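Cell wall surface anchor family protein (Streptococcus agalactiae, PDB 3PHS) is a minor pilin that mediates adhesion to lung epithelial cells through an IgG-like domain and is probably anchored to the bacterial cell wall. Local coordinates at residues 203-208 against 219-224; 157-162 against 207-212; 47-52 against 98-103; 58-63 against 116-121; 132-137 against 226-231. One frame throughout, in Å; residues are numbered along the deposited sequence.

Contact 1: residues 203-208 against 219-224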
# COMPACT_ATOMS: atom_id res chain seq x y z
N ASP A 203 5.36 -1.69 4.24
CA ASP A 203 4.99 -1.66 5.66
C ASP A 203 3.50 -1.77 5.87
O ASP A 203 2.70 -1.10 5.19
CB ASP A 203 5.54 -0.39 6.33
CG ASP A 203 7.05 -0.36 6.37
OD1 ASP A 203 7.68 -1.44 6.23
OD2 ASP A 203 7.61 0.76 6.55
N TYR A 204 3.12 -2.63 6.81
CA TYR A 204 1.72 -2.91 7.11
C TYR A 204 1.48 -2.85 8.61
O TYR A 204 2.42 -2.79 9.40
CB TYR A 204 1.31 -4.30 6.56
CG TYR A 204 1.37 -4.40 5.05
CD1 TYR A 204 2.57 -4.62 4.40
CD2 TYR A 204 0.22 -4.25 4.27
CE1 TYR A 204 2.64 -4.70 3.00
CE2 TYR A 204 0.27 -4.33 2.85
CZ TYR A 204 1.48 -4.56 2.24
OH TYR A 204 1.55 -4.62 0.87
N VAL A 205 0.21 -2.88 8.99
CA VAL A 205 -0.17 -2.86 10.40
C VAL A 205 -1.26 -3.90 10.63
O VAL A 205 -2.30 -3.90 9.95
CB VAL A 205 -0.65 -1.46 10.85
CG1 VAL A 205 -1.18 -1.49 12.29
CG2 VAL A 205 0.46 -0.43 10.71
N LEU A 206 -1.01 -4.78 11.59
CA LEU A 206 -2.01 -5.72 12.06
C LEU A 206 -2.80 -5.11 13.20
O LEU A 206 -2.22 -4.65 14.19
CB LEU A 206 -1.33 -7.01 12.54
CG LEU A 206 -0.93 -8.03 11.47
CD1 LEU A 206 0.02 -9.04 12.09
CD2 LEU A 206 -2.16 -8.73 10.85
N LYS A 207 -4.11 -5.08 13.06
CA LYS A 207 -4.97 -4.59 14.10
C LYS A 207 -5.73 -5.75 14.75
O LYS A 207 -6.40 -6.46 14.09
CB LYS A 207 -5.90 -3.51 13.56
CG LYS A 207 -6.63 -2.73 14.61
CD LYS A 207 -7.48 -1.58 14.02
CE LYS A 207 -8.50 -1.03 15.04
NZ LYS A 207 -9.47 -0.11 14.45
N GLU A 208 -5.53 -5.96 16.04
CA GLU A 208 -6.25 -7.04 16.71
C GLU A 208 -7.64 -6.51 17.07
O GLU A 208 -7.75 -5.47 17.73
CB GLU A 208 -5.50 -7.53 17.95
CG GLU A 208 -6.09 -8.81 18.52
CD GLU A 208 -5.31 -9.36 19.72
OE1 GLU A 208 -4.13 -8.98 19.92
OE2 GLU A 208 -5.89 -10.19 20.44
N GLN A 219 -1.36 -5.69 22.62
CA GLN A 219 -0.92 -4.74 21.60
C GLN A 219 -1.99 -4.65 20.51
O GLN A 219 -2.12 -5.57 19.69
CB GLN A 219 0.48 -5.10 21.04
CG GLN A 219 0.70 -6.56 20.62
CD GLN A 219 2.18 -6.89 20.36
OE1 GLN A 219 2.95 -7.09 21.30
NE2 GLN A 219 2.57 -6.96 19.08
N ALA A 220 -2.76 -3.57 20.54
CA ALA A 220 -3.83 -3.35 19.56
C ALA A 220 -3.30 -3.39 18.13
O ALA A 220 -3.85 -4.09 17.28
CB ALA A 220 -4.54 -2.02 19.83
N GLU A 221 -2.23 -2.64 17.88
CA GLU A 221 -1.66 -2.53 16.53
C GLU A 221 -0.21 -2.95 16.54
O GLU A 221 0.56 -2.51 17.41
CB GLU A 221 -1.79 -1.10 15.99
CG GLU A 221 -3.24 -0.71 15.76
CD GLU A 221 -3.42 0.68 15.21
OE1 GLU A 221 -2.44 1.31 14.75
OE2 GLU A 221 -4.58 1.13 15.21
N THR A 222 0.15 -3.79 15.57
CA THR A 222 1.50 -4.35 15.46
C THR A 222 2.05 -4.08 14.06
O THR A 222 1.44 -4.47 13.06
CB THR A 222 1.50 -5.89 15.70
OG1 THR A 222 0.95 -6.17 17.00
CG2 THR A 222 2.90 -6.48 15.58
N ALA A 223 3.20 -3.41 14.00
CA ALA A 223 3.85 -3.10 12.73
C ALA A 223 4.46 -4.35 12.13
O ALA A 223 5.08 -5.16 12.83
CB ALA A 223 4.91 -2.02 12.91
N VAL A 224 4.28 -4.53 10.82
CA VAL A 224 4.96 -5.62 10.13
C VAL A 224 5.52 -5.11 8.80
O VAL A 224 4.86 -4.34 8.09
CB VAL A 224 4.09 -6.92 9.90
CG1 VAL A 224 3.17 -7.22 11.10
CG2 VAL A 224 3.27 -6.83 8.64
O HOH W 1 -1.70 -6.44 16.70
O HOH W 2 -2.55 -8.80 21.99

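Contact 2: residues 157-162 against 207-212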
# COMPACT_ATOMS: atom_id res chain seq x y z
N VAL A 157 -9.31 -12.53 16.04
CA VAL A 157 -9.67 -11.77 14.84
C VAL A 157 -8.75 -10.56 14.66
O VAL A 157 -8.56 -9.75 15.58
CB VAL A 157 -11.17 -11.35 14.87
CG1 VAL A 157 -11.55 -10.47 13.65
CG2 VAL A 157 -12.05 -12.60 14.97
N PHE A 158 -8.17 -10.45 13.47
CA PHE A 158 -7.34 -9.33 13.08
C PHE A 158 -7.82 -8.71 11.76
O PHE A 158 -8.53 -9.37 10.98
CB PHE A 158 -5.91 -9.82 12.83
CG PHE A 158 -5.12 -10.08 14.09
CD1 PHE A 158 -5.13 -11.34 14.68
CD2 PHE A 158 -4.30 -9.11 14.62
CE1 PHE A 158 -4.36 -11.59 15.84
CE2 PHE A 158 -3.52 -9.35 15.77
CZ PHE A 158 -3.57 -10.59 16.37
N GLU A 159 -7.45 -7.46 11.54
CA GLU A 159 -7.50 -6.82 10.22
C GLU A 159 -6.07 -6.39 9.87
O GLU A 159 -5.24 -6.22 10.75
CB GLU A 159 -8.44 -5.62 10.22
CG GLU A 159 -9.90 -6.04 10.36
CD GLU A 159 -10.84 -4.88 10.60
OE1 GLU A 159 -10.39 -3.73 10.78
OE2 GLU A 159 -12.06 -5.14 10.60
N LEU A 160 -5.80 -6.23 8.58
CA LEU A 160 -4.49 -5.79 8.10
C LEU A 160 -4.65 -4.50 7.29
O LEU A 160 -5.60 -4.36 6.52
CB LEU A 160 -3.87 -6.88 7.24
CG LEU A 160 -2.45 -6.61 6.72
CD1 LEU A 160 -1.41 -6.60 7.83
CD2 LEU A 160 -2.07 -7.64 5.66
N TYR A 161 -3.74 -3.55 7.51
CA TYR A 161 -3.77 -2.26 6.83
C TYR A 161 -2.40 -1.99 6.23
O TYR A 161 -1.41 -2.46 6.75
CB TYR A 161 -4.07 -1.14 7.83
CG TYR A 161 -5.47 -1.19 8.35
CD1 TYR A 161 -5.84 -2.07 9.38
CD2 TYR A 161 -6.46 -0.38 7.80
CE1 TYR A 161 -7.16 -2.13 9.83
CE2 TYR A 161 -7.76 -0.41 8.26
CZ TYR A 161 -8.11 -1.28 9.28
OH TYR A 161 -9.43 -1.30 9.70
N GLU A 162 -2.35 -1.21 5.16
CA GLU A 162 -1.08 -0.58 4.79
C GLU A 162 -0.75 0.40 5.93
O GLU A 162 -1.67 0.93 6.57
CB GLU A 162 -1.22 0.17 3.46
CG GLU A 162 -1.51 -0.76 2.27
CD GLU A 162 -1.73 -0.02 0.95
OE1 GLU A 162 -1.71 1.22 0.92
OE2 GLU A 162 -1.91 -0.71 -0.07
N LYS A 207 -4.11 -5.08 13.06
CA LYS A 207 -4.97 -4.59 14.10
C LYS A 207 -5.73 -5.75 14.75
O LYS A 207 -6.40 -6.46 14.09
CB LYS A 207 -5.90 -3.51 13.56
CG LYS A 207 -6.63 -2.73 14.61
CD LYS A 207 -7.48 -1.58 14.02
CE LYS A 207 -8.50 -1.03 15.04
NZ LYS A 207 -9.47 -0.11 14.45
N GLU A 208 -5.53 -5.96 16.04
CA GLU A 208 -6.25 -7.04 16.71
C GLU A 208 -7.64 -6.51 17.07
O GLU A 208 -7.75 -5.47 17.73
CB GLU A 208 -5.50 -7.53 17.95
CG GLU A 208 -6.09 -8.81 18.52
CD GLU A 208 -5.31 -9.36 19.72
OE1 GLU A 208 -4.13 -8.98 19.92
OE2 GLU A 208 -5.89 -10.19 20.44
N ILE A 209 -8.67 -7.24 16.65
CA ILE A 209 -10.06 -6.78 16.74
C ILE A 209 -10.77 -7.40 17.93
O ILE A 209 -11.48 -6.72 18.67
CB ILE A 209 -10.86 -7.16 15.45
CG1 ILE A 209 -10.18 -6.59 14.20
CG2 ILE A 209 -12.32 -6.69 15.53
CD1 ILE A 209 -9.89 -5.11 14.27
N GLU A 210 -10.57 -8.71 18.08
CA GLU A 210 -11.23 -9.47 19.12
C GLU A 210 -10.40 -10.69 19.48
O GLU A 210 -9.93 -11.43 18.62
CB GLU A 210 -12.64 -9.88 18.66
CG GLU A 210 -13.37 -10.88 19.56
CD GLU A 210 -14.76 -11.20 19.05
OE1 GLU A 210 -15.11 -10.77 17.93
OE2 GLU A 210 -15.51 -11.87 19.78
N THR A 211 -10.23 -10.90 20.78
CA THR A 211 -9.53 -12.09 21.22
C THR A 211 -10.44 -13.05 21.97
O THR A 211 -11.61 -12.75 22.17
CB THR A 211 -8.27 -11.74 22.02
OG1 THR A 211 -7.51 -12.93 22.22
CG2 THR A 211 -8.62 -11.12 23.38
N GLN A 212 -9.90 -14.20 22.35
CA GLN A 212 -10.67 -15.23 23.04
C GLN A 212 -11.11 -14.79 24.43
O GLN A 212 -10.50 -13.91 25.05
CB GLN A 212 -9.87 -16.50 23.18
CG GLN A 212 -9.90 -17.44 22.00
CD GLN A 212 -9.50 -18.86 22.41
OE1 GLN A 212 -9.61 -19.22 23.59
NE2 GLN A 212 -9.02 -19.65 21.46

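Contact 3: residues 47-52 against 98-103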
# COMPACT_ATOMS: atom_id res chain seq x y z
N TYR A 47 -4.23 7.08 -13.79
CA TYR A 47 -3.27 8.17 -13.52
C TYR A 47 -3.97 9.52 -13.51
O TYR A 47 -4.87 9.79 -14.33
CB TYR A 47 -2.12 8.16 -14.56
CG TYR A 47 -1.06 7.15 -14.21
CD1 TYR A 47 -1.14 5.84 -14.68
CD2 TYR A 47 -0.02 7.48 -13.35
CE1 TYR A 47 -0.17 4.89 -14.32
CE2 TYR A 47 0.94 6.53 -12.97
CZ TYR A 47 0.86 5.25 -13.47
OH TYR A 47 1.82 4.32 -13.11
N GLN A 48 -3.59 10.35 -12.55
CA GLN A 48 -4.05 11.73 -12.53
C GLN A 48 -2.86 12.66 -12.58
O GLN A 48 -1.85 12.41 -11.93
CB GLN A 48 -4.90 11.99 -11.29
CG GLN A 48 -6.14 11.17 -11.34
CD GLN A 48 -7.05 11.36 -10.17
OE1 GLN A 48 -8.22 10.96 -10.23
NE2 GLN A 48 -6.55 11.96 -9.09
N LEU A 49 -3.03 13.75 -13.32
CA LEU A 49 -2.00 14.77 -13.46
C LEU A 49 -2.56 16.11 -12.99
O LEU A 49 -3.59 16.55 -13.50
CB LEU A 49 -1.49 14.83 -14.92
CG LEU A 49 -0.36 13.90 -15.38
CD1 LEU A 49 0.97 14.34 -14.84
CD2 LEU A 49 -0.57 12.41 -15.07
N TYR A 50 -1.88 16.73 -12.02
CA TYR A 50 -2.31 17.98 -11.40
C TYR A 50 -1.41 19.11 -11.90
O TYR A 50 -0.20 19.08 -11.69
CB TYR A 50 -2.28 17.87 -9.88
CG TYR A 50 -3.37 16.93 -9.40
CD1 TYR A 50 -3.19 15.54 -9.43
CD2 TYR A 50 -4.60 17.43 -9.00
CE1 TYR A 50 -4.21 14.68 -9.01
CE2 TYR A 50 -5.63 16.58 -8.59
CZ TYR A 50 -5.41 15.22 -8.59
OH TYR A 50 -6.44 14.40 -8.20
N GLN A 51 -2.01 20.04 -12.64
CA GLN A 51 -1.27 21.19 -13.16
C GLN A 51 -0.96 22.17 -12.02
O GLN A 51 -1.88 22.72 -11.41
CB GLN A 51 -2.16 21.87 -14.19
CG GLN A 51 -1.50 22.88 -15.10
CD GLN A 51 -2.56 23.37 -16.08
OE1 GLN A 51 -2.65 22.88 -17.21
NE2 GLN A 51 -3.42 24.23 -15.62
N LEU A 52 0.32 22.40 -11.74
CA LEU A 52 0.70 23.30 -10.64
C LEU A 52 0.31 24.75 -10.92
O LEU A 52 0.36 25.19 -12.07
CB LEU A 52 2.20 23.22 -10.35
CG LEU A 52 2.65 22.17 -9.33
CD1 LEU A 52 2.29 20.75 -9.81
CD2 LEU A 52 4.13 22.30 -9.05
N GLY A 98 3.61 23.50 -18.79
CA GLY A 98 3.48 23.65 -17.33
C GLY A 98 4.21 22.59 -16.55
O GLY A 98 4.91 21.76 -17.12
N ILE A 99 4.06 22.64 -15.22
CA ILE A 99 4.63 21.63 -14.32
C ILE A 99 3.46 20.82 -13.79
O ILE A 99 2.47 21.39 -13.36
CB ILE A 99 5.42 22.26 -13.11
CG1 ILE A 99 6.53 23.24 -13.57
CG2 ILE A 99 5.99 21.16 -12.19
CD1 ILE A 99 7.39 22.72 -14.65
N TYR A 100 3.57 19.50 -13.85
CA TYR A 100 2.50 18.61 -13.44
C TYR A 100 2.99 17.61 -12.40
O TYR A 100 4.09 17.07 -12.51
CB TYR A 100 1.94 17.81 -14.62
CG TYR A 100 1.27 18.67 -15.65
CD1 TYR A 100 2.03 19.41 -16.58
CD2 TYR A 100 -0.13 18.79 -15.67
CE1 TYR A 100 1.39 20.24 -17.54
CE2 TYR A 100 -0.77 19.62 -16.62
CZ TYR A 100 -0.01 20.33 -17.53
OH TYR A 100 -0.65 21.14 -18.45
N TYR A 101 2.15 17.38 -11.40
CA TYR A 101 2.36 16.33 -10.44
C TYR A 101 1.46 15.18 -10.83
O TYR A 101 0.24 15.36 -10.93
CB TYR A 101 1.97 16.83 -9.05
CG TYR A 101 2.03 15.80 -7.95
CD1 TYR A 101 3.26 15.38 -7.43
CD2 TYR A 101 0.86 15.26 -7.41
CE1 TYR A 101 3.31 14.44 -6.39
CE2 TYR A 101 0.90 14.32 -6.37
CZ TYR A 101 2.13 13.93 -5.88
OH TYR A 101 2.17 13.02 -4.85
N GLY A 102 2.05 14.01 -11.02
CA GLY A 102 1.34 12.82 -11.44
C GLY A 102 1.40 11.71 -10.40
O GLY A 102 2.42 11.54 -9.74
N LEU A 103 0.31 10.97 -10.26
CA LEU A 103 0.27 9.83 -9.33
C LEU A 103 -0.72 8.82 -9.86
O LEU A 103 -1.59 9.15 -10.66
CB LEU A 103 -0.15 10.29 -7.93
CG LEU A 103 -1.63 10.55 -7.63
CD1 LEU A 103 -1.84 10.75 -6.14
CD2 LEU A 103 -2.12 11.78 -8.38
O HOH W 3 2.14 24.59 -14.39

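Contact 4: residues 58-63 against 116-121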
# COMPACT_ATOMS: atom_id res chain seq x y z
N GLY A 58 10.86 25.12 -2.76
CA GLY A 58 12.12 24.46 -3.10
C GLY A 58 12.15 22.96 -2.86
O GLY A 58 13.07 22.28 -3.32
N ASP A 59 11.16 22.45 -2.13
CA ASP A 59 10.97 21.02 -1.94
C ASP A 59 9.62 20.66 -2.57
O ASP A 59 8.69 20.26 -1.89
CB ASP A 59 10.97 20.65 -0.45
CG ASP A 59 12.32 20.84 0.19
OD1 ASP A 59 13.30 20.27 -0.32
OD2 ASP A 59 12.40 21.57 1.20
N LEU A 60 9.53 20.84 -3.88
CA LEU A 60 8.24 20.79 -4.58
C LEU A 60 7.62 19.40 -4.59
O LEU A 60 6.41 19.24 -4.37
CB LEU A 60 8.45 21.27 -6.01
CG LEU A 60 7.25 21.82 -6.75
CD1 LEU A 60 6.55 22.95 -5.97
CD2 LEU A 60 7.74 22.30 -8.13
N LEU A 61 8.43 18.38 -4.88
CA LEU A 61 7.90 17.02 -4.91
C LEU A 61 7.42 16.61 -3.51
O LEU A 61 6.33 16.04 -3.35
CB LEU A 61 8.93 16.04 -5.49
CG LEU A 61 8.51 14.55 -5.52
CD1 LEU A 61 7.26 14.29 -6.37
CD2 LEU A 61 9.68 13.68 -6.00
N ALA A 62 8.23 16.91 -2.49
CA ALA A 62 7.83 16.59 -1.12
C ALA A 62 6.55 17.33 -0.73
O ALA A 62 5.70 16.78 -0.04
CB ALA A 62 8.97 16.92 -0.13
N HIS A 63 6.43 18.59 -1.16
CA HIS A 63 5.22 19.35 -0.89
C HIS A 63 3.98 18.67 -1.45
O HIS A 63 2.98 18.51 -0.75
CB HIS A 63 5.31 20.77 -1.46
CG HIS A 63 4.02 21.52 -1.33
ND1 HIS A 63 3.49 21.87 -0.11
CD2 HIS A 63 3.11 21.91 -2.26
CE1 HIS A 63 2.34 22.49 -0.29
NE2 HIS A 63 2.09 22.53 -1.59
N ALA A 116 4.92 8.81 -7.01
CA ALA A 116 4.44 10.02 -7.66
C ALA A 116 5.63 10.82 -8.21
O ALA A 116 6.77 10.66 -7.76
CB ALA A 116 3.65 10.86 -6.68
N PHE A 117 5.35 11.71 -9.17
CA PHE A 117 6.45 12.37 -9.88
C PHE A 117 6.05 13.78 -10.30
O PHE A 117 4.86 14.09 -10.40
CB PHE A 117 6.85 11.57 -11.13
CG PHE A 117 5.68 11.18 -11.98
CD1 PHE A 117 5.03 9.95 -11.77
CD2 PHE A 117 5.19 12.05 -12.94
CE1 PHE A 117 3.92 9.61 -12.52
CE2 PHE A 117 4.09 11.71 -13.71
CZ PHE A 117 3.45 10.49 -13.50
N LEU A 118 7.04 14.60 -10.58
CA LEU A 118 6.78 15.87 -11.24
C LEU A 118 7.19 15.76 -12.71
O LEU A 118 8.21 15.14 -13.02
CB LEU A 118 7.54 17.01 -10.55
CG LEU A 118 6.98 17.43 -9.21
CD1 LEU A 118 7.97 18.38 -8.54
CD2 LEU A 118 5.58 18.09 -9.37
N VAL A 119 6.40 16.34 -13.61
CA VAL A 119 6.81 16.42 -15.03
C VAL A 119 6.99 17.91 -15.38
O VAL A 119 6.08 18.71 -15.21
CB VAL A 119 5.75 15.86 -16.01
CG1 VAL A 119 6.38 15.67 -17.41
CG2 VAL A 119 5.13 14.54 -15.51
N ASP A 120 8.18 18.26 -15.87
CA ASP A 120 8.46 19.59 -16.39
C ASP A 120 8.05 19.55 -17.88
O ASP A 120 8.88 19.26 -18.77
CB ASP A 120 9.96 19.85 -16.21
CG ASP A 120 10.41 21.25 -16.60
OD1 ASP A 120 9.60 22.11 -17.01
OD2 ASP A 120 11.64 21.47 -16.51
N LEU A 121 6.76 19.80 -18.14
CA LEU A 121 6.17 19.61 -19.47
C LEU A 121 6.40 20.83 -20.38
O LEU A 121 5.51 21.68 -20.56
CB LEU A 121 4.69 19.21 -19.40
CG LEU A 121 4.14 18.63 -20.71
CD1 LEU A 121 4.68 17.19 -20.94
CD2 LEU A 121 2.58 18.68 -20.66

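Contact 5: residues 132-137 against 226-231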
# COMPACT_ATOMS: atom_id res chain seq x y z
N ILE A 132 6.36 -0.61 -7.77
CA ILE A 132 6.70 -1.80 -7.00
C ILE A 132 5.53 -2.77 -7.03
O ILE A 132 4.36 -2.35 -7.01
CB ILE A 132 7.20 -1.51 -5.55
CG1 ILE A 132 6.13 -0.79 -4.72
CG2 ILE A 132 8.56 -0.74 -5.56
CD1 ILE A 132 6.36 -0.89 -3.20
N TRP A 133 5.84 -4.05 -7.10
CA TRP A 133 4.82 -5.08 -7.31
C TRP A 133 5.17 -6.44 -6.71
O TRP A 133 4.28 -7.23 -6.50
CB TRP A 133 4.54 -5.26 -8.82
CG TRP A 133 5.77 -5.64 -9.59
CD1 TRP A 133 6.66 -4.79 -10.18
CD2 TRP A 133 6.24 -6.97 -9.82
NE1 TRP A 133 7.67 -5.52 -10.78
CE2 TRP A 133 7.43 -6.85 -10.58
CE3 TRP A 133 5.79 -8.25 -9.47
CZ2 TRP A 133 8.17 -7.98 -11.00
CZ3 TRP A 133 6.53 -9.37 -9.89
CH2 TRP A 133 7.69 -9.22 -10.64
N SER A 134 6.46 -6.70 -6.46
CA SER A 134 6.91 -8.03 -5.98
C SER A 134 6.35 -8.32 -4.59
O SER A 134 6.38 -7.46 -3.69
CB SER A 134 8.45 -8.07 -5.94
OG SER A 134 8.97 -8.19 -7.26
N THR A 135 5.87 -9.55 -4.38
CA THR A 135 5.16 -9.86 -3.12
C THR A 135 5.98 -10.72 -2.16
O THR A 135 6.92 -11.38 -2.55
CB THR A 135 3.79 -10.53 -3.36
OG1 THR A 135 3.97 -11.81 -4.01
CG2 THR A 135 2.87 -9.62 -4.20
N GLY A 136 5.60 -10.69 -0.89
CA GLY A 136 6.07 -11.69 0.07
C GLY A 136 4.92 -12.00 0.99
O GLY A 136 3.80 -11.57 0.76
N GLU A 137 5.21 -12.71 2.08
CA GLU A 137 4.15 -13.31 2.88
C GLU A 137 4.31 -12.96 4.36
O GLU A 137 5.40 -12.69 4.85
CB GLU A 137 4.18 -14.84 2.63
CG GLU A 137 3.68 -15.74 3.74
CD GLU A 137 4.02 -17.21 3.48
OE1 GLU A 137 3.68 -17.72 2.39
OE2 GLU A 137 4.64 -17.85 4.36
N ILE A 226 6.67 -6.49 5.19
CA ILE A 226 6.72 -7.58 4.21
C ILE A 226 7.98 -7.37 3.37
O ILE A 226 8.22 -6.27 2.86
CB ILE A 226 5.46 -7.60 3.28
CG1 ILE A 226 4.15 -7.83 4.09
CG2 ILE A 226 5.63 -8.61 2.10
CD1 ILE A 226 4.04 -9.20 4.77
N GLU A 227 8.78 -8.44 3.24
CA GLU A 227 9.92 -8.44 2.34
C GLU A 227 9.62 -9.34 1.15
O GLU A 227 9.04 -10.41 1.30
CB GLU A 227 11.17 -8.94 3.05
CG GLU A 227 11.74 -7.95 4.05
CD GLU A 227 12.83 -8.58 4.89
OE1 GLU A 227 13.86 -8.99 4.32
OE2 GLU A 227 12.65 -8.66 6.11
N LYS A 228 10.02 -8.90 -0.04
CA LYS A 228 9.71 -9.66 -1.23
C LYS A 228 10.38 -11.04 -1.21
O LYS A 228 11.52 -11.15 -0.80
CB LYS A 228 10.11 -8.90 -2.50
CG LYS A 228 11.60 -8.73 -2.74
CD LYS A 228 11.75 -7.96 -4.07
CE LYS A 228 13.13 -7.37 -4.29
NZ LYS A 228 12.97 -6.23 -5.26
N SER A 229 9.64 -12.05 -1.65
CA SER A 229 10.16 -13.44 -1.79
C SER A 229 10.54 -14.08 -0.46
O SER A 229 11.25 -15.10 -0.43
CB SER A 229 11.34 -13.50 -2.77
OG SER A 229 11.02 -12.83 -3.99
N LYS A 230 10.07 -13.47 0.63
CA LYS A 230 10.35 -13.96 1.98
C LYS A 230 9.07 -14.01 2.79
O LYS A 230 8.07 -13.38 2.43
CB LYS A 230 11.35 -13.06 2.68
CG LYS A 230 12.76 -13.07 2.07
CD LYS A 230 13.68 -12.14 2.86
CE LYS A 230 13.60 -12.37 4.39
NZ LYS A 230 14.69 -11.61 5.12
N THR A 231 9.09 -14.78 3.87
CA THR A 231 7.99 -14.79 4.83
C THR A 231 8.48 -14.08 6.07
O THR A 231 9.58 -14.38 6.56
CB THR A 231 7.57 -16.24 5.24
OG1 THR A 231 7.19 -16.97 4.08
CG2 THR A 231 6.37 -16.20 6.18
O HOH W 4 8.84 -11.40 -4.94

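Contact 1: residues 203-208 against 219-224
Leu206 and Val224 meet on the buried face of two antiparallel strands, Leu206 CD1 lying 3.8 Å from Val224 CG1. The second branch of Val224, CG2, rests against Tyr204 CB at 3.8 Å, so one beta-branched residue serves two neighbours. On the other face Val205 CG1, anti to the backbone N (chi1 174°), packs against Glu221 CB at 3.8 Å. Lys207 and Glu221 run side by side in the same direction; long chains with charged ends suit this more open face, although Lys207 NZ and Glu221 OE2 stay 5.1 Å apart. Paired backbone bonds join Tyr204 to Val224 and Leu206 to Thr222, and Glu208 N adds a bond to Ala220 O. Just before strand 221-226, Gln219 NE2 donates to Thr222 OG1 at 2.8 Å, the hydroxyl lying in the amide plane. Farther out, Tyr204 OH bonds Ile200 O and its ring has a cation-pi contact with Arg112, while Leu206 packs on Leu138 and Leu140. Glu208 OE1 accepts from a water at 2.6 Å, and its side chain touches Lys142, with Asn238 close by. A buried acid beside a lysine and an asparagine is consistent with the intramolecular isopeptide chemistry of Gram-positive pilins.

Contact 2: residues 157-162 against 207-212
Val157 faces both Ile209 and Glu210, which makes a classic beta bulge between two antiparallel strands of the prealbumin-like domain. Val157 O is gripped twice, by Ile209 N at 2.7 Å and weakly by Glu210 N at 3.4 Å, while Val157 N donates to Glu210 O. Beyond the bulge, regular pairing returns with two backbone bonds between Glu159 and Lys207. Apolar contacts gather round Ile209: Val157 CG1 touches its CB at 3.8 Å, and its CD1 lies 3.8 Å from Glu159 CD, the two side chains crossing at about a right angle. Ile209 thus lies against CG and the carboxylate end of Glu159. The aromatic contact lies on the other face: Glu208 CG, anti to the backbone N (chi1 -170°), sits over the Phe158 ring in a CH-pi contact, 4.0 Å from the centroid; Leu140 and Lys142 also touch this ring. Among polar side chains, Tyr161 OH donates to Glu159 OE1 at 2.8 Å, arriving on the anti side and 31° out of the carboxylate plane.

Contact 3: residues 47-52 against 98-103
Leu49 CD1 lies 3.6 Å from Tyr100 CB and 3.7 Å from Gly102 CA, at the apolar centre of two neighbouring strands in a four-stranded antiparallel sheet, consistent with the Ig-like fold of this pilin. Leu49 and Tyr100 cross at about a right angle, and glycine suits position 102 because the leucine methyl lies so close over its backbone. On the opposite face Leu103, with CG between the backbone N and the carbonyl carbon (chi1 79°), leans toward the partner strand, and its CD2 meets the edge of the Tyr50 ring, 3.6 Å from CE1. Toward the end of the pairing Leu52 CD2 packs against Ile99 CG2 at 3.8 Å, while Leu52 CD1 approaches Tyr101 CB. Backbone bonds pair Gln48 with Leu103 and Tyr50 with Tyr101, each twice, and Leu52 N adds one to Ile99 O. At the polar edge Gln51 runs alongside Tyr100, its CB 3.6 Å from CE2, with amide and ring planes 68° apart. Gln51 OE1 and Tyr100 OH are separated by 2.9 Å, and each has a hydrogen-bond partner beyond the pair: Gln78 NE2 for the amide oxygen, Pro96 O for the hydroxyl. Beside the Leu52-Ile99 bond, a water donates to Leu52 O at 3.0 Å and accepts from Ile99 N at 2.9 Å.

Contact 4: residues 58-63 against 116-121
Leu118 makes an apolar helix-on-sheet contact with Leu60 and Leu61, where the first turn of helix 60-65 lies against strand 109-121, an outermost strand of its sheet. A single methyl does most of the touching: Leu118 CD1 reaches Leu60 CB at 3.9 Å, Leu61 CB at 4.0 Å and Leu61 N at 3.7 Å. The Leu60 and Leu118 side chains cross at about a right angle. Leu61 returns the contact, its CG anti to the backbone N (chi1 178°) and its CD1 lying 3.9 Å from Ala116 O and 4.1 Å from Phe117 CA. No hydrogen bond joins the two segments, and leucine, apolar and branched at its end, suits a junction of van der Waals contacts, partly against backbone. The strand alternates: Ala116 and Leu118 face the helix and also touch Tyr101, whereas Phe117 turns away onto Ile17 and Ile127. One face of the sheet carries the helix while the other packs on strands 13-21 and 125-127, as in a beta sandwich with a helical excursion between two strands, here 46-52 and 76-83.

Contact 5: residues 132-137 against 226-231
Glu137 and Thr231 form a parallel bridge where strand 231-240 begins to pair with strand 135-146, their side chains crossing on one face. Thr231 OG1, anti to the carbonyl carbon (chi1 -58°), donates to Glu137 OE2 at 2.7 Å, meeting the carboxylate from above, 72° out of its plane. Ile226 spans the backbone with both branches: CG2 lies 3.6 Å from Gly136 C, and CD1 lies 3.7 Å from Glu137 O. Glycine suits position 136 because a CB would run into Glu227 O and Lys230 O; CA itself lies 3.5 Å from Glu227 O. The type II turn from Glu227 to Lys230 puts Ser229 at a positive phi and directs its N to Thr135 O (2.9 Å); Glu137 N then bonds Lys230 O. Lys228 CG stands between the backbone N and the carbonyl carbon (chi1 69°), and the extended chain beyond passes Ser134, CD lying 3.8 Å from Ser134 CB, before NZ reaches a salt bridge with Asp24. Within the turn Lys230 NZ pairs with Glu227 OE1 at 2.9 Å. The chemistry is mixed: backbone bonds set turn against strand, one hydroxyl-carboxylate bond ties side chains, and two lysines pair with acids, Lys228 with one in the N-terminal half.

Contacts 1 and 2 are neighbours in one sheet: both use strand 202-210, share Lys207 and Glu208, and have centres 8 Å apart. Contact 5 touches contact 1, where Ile226 CG1 packs on Tyr204 CD1 at 3.6 Å, but stays about 6 Å from contact 2 at the nearest atoms. Contacts 3 and 4 form a second group, with centres 9 Å apart and strands 98-106 and 109-121 adjacent, joined where Val119 N lies 2.7 Å from Tyr100 O. The two groups are well separated: the centres of contacts 1 and 3 are 33 Å apart, with nearest atoms about 17 Å apart. Contact 5 comes closer, its nearest atoms about 9 Å from contact 3.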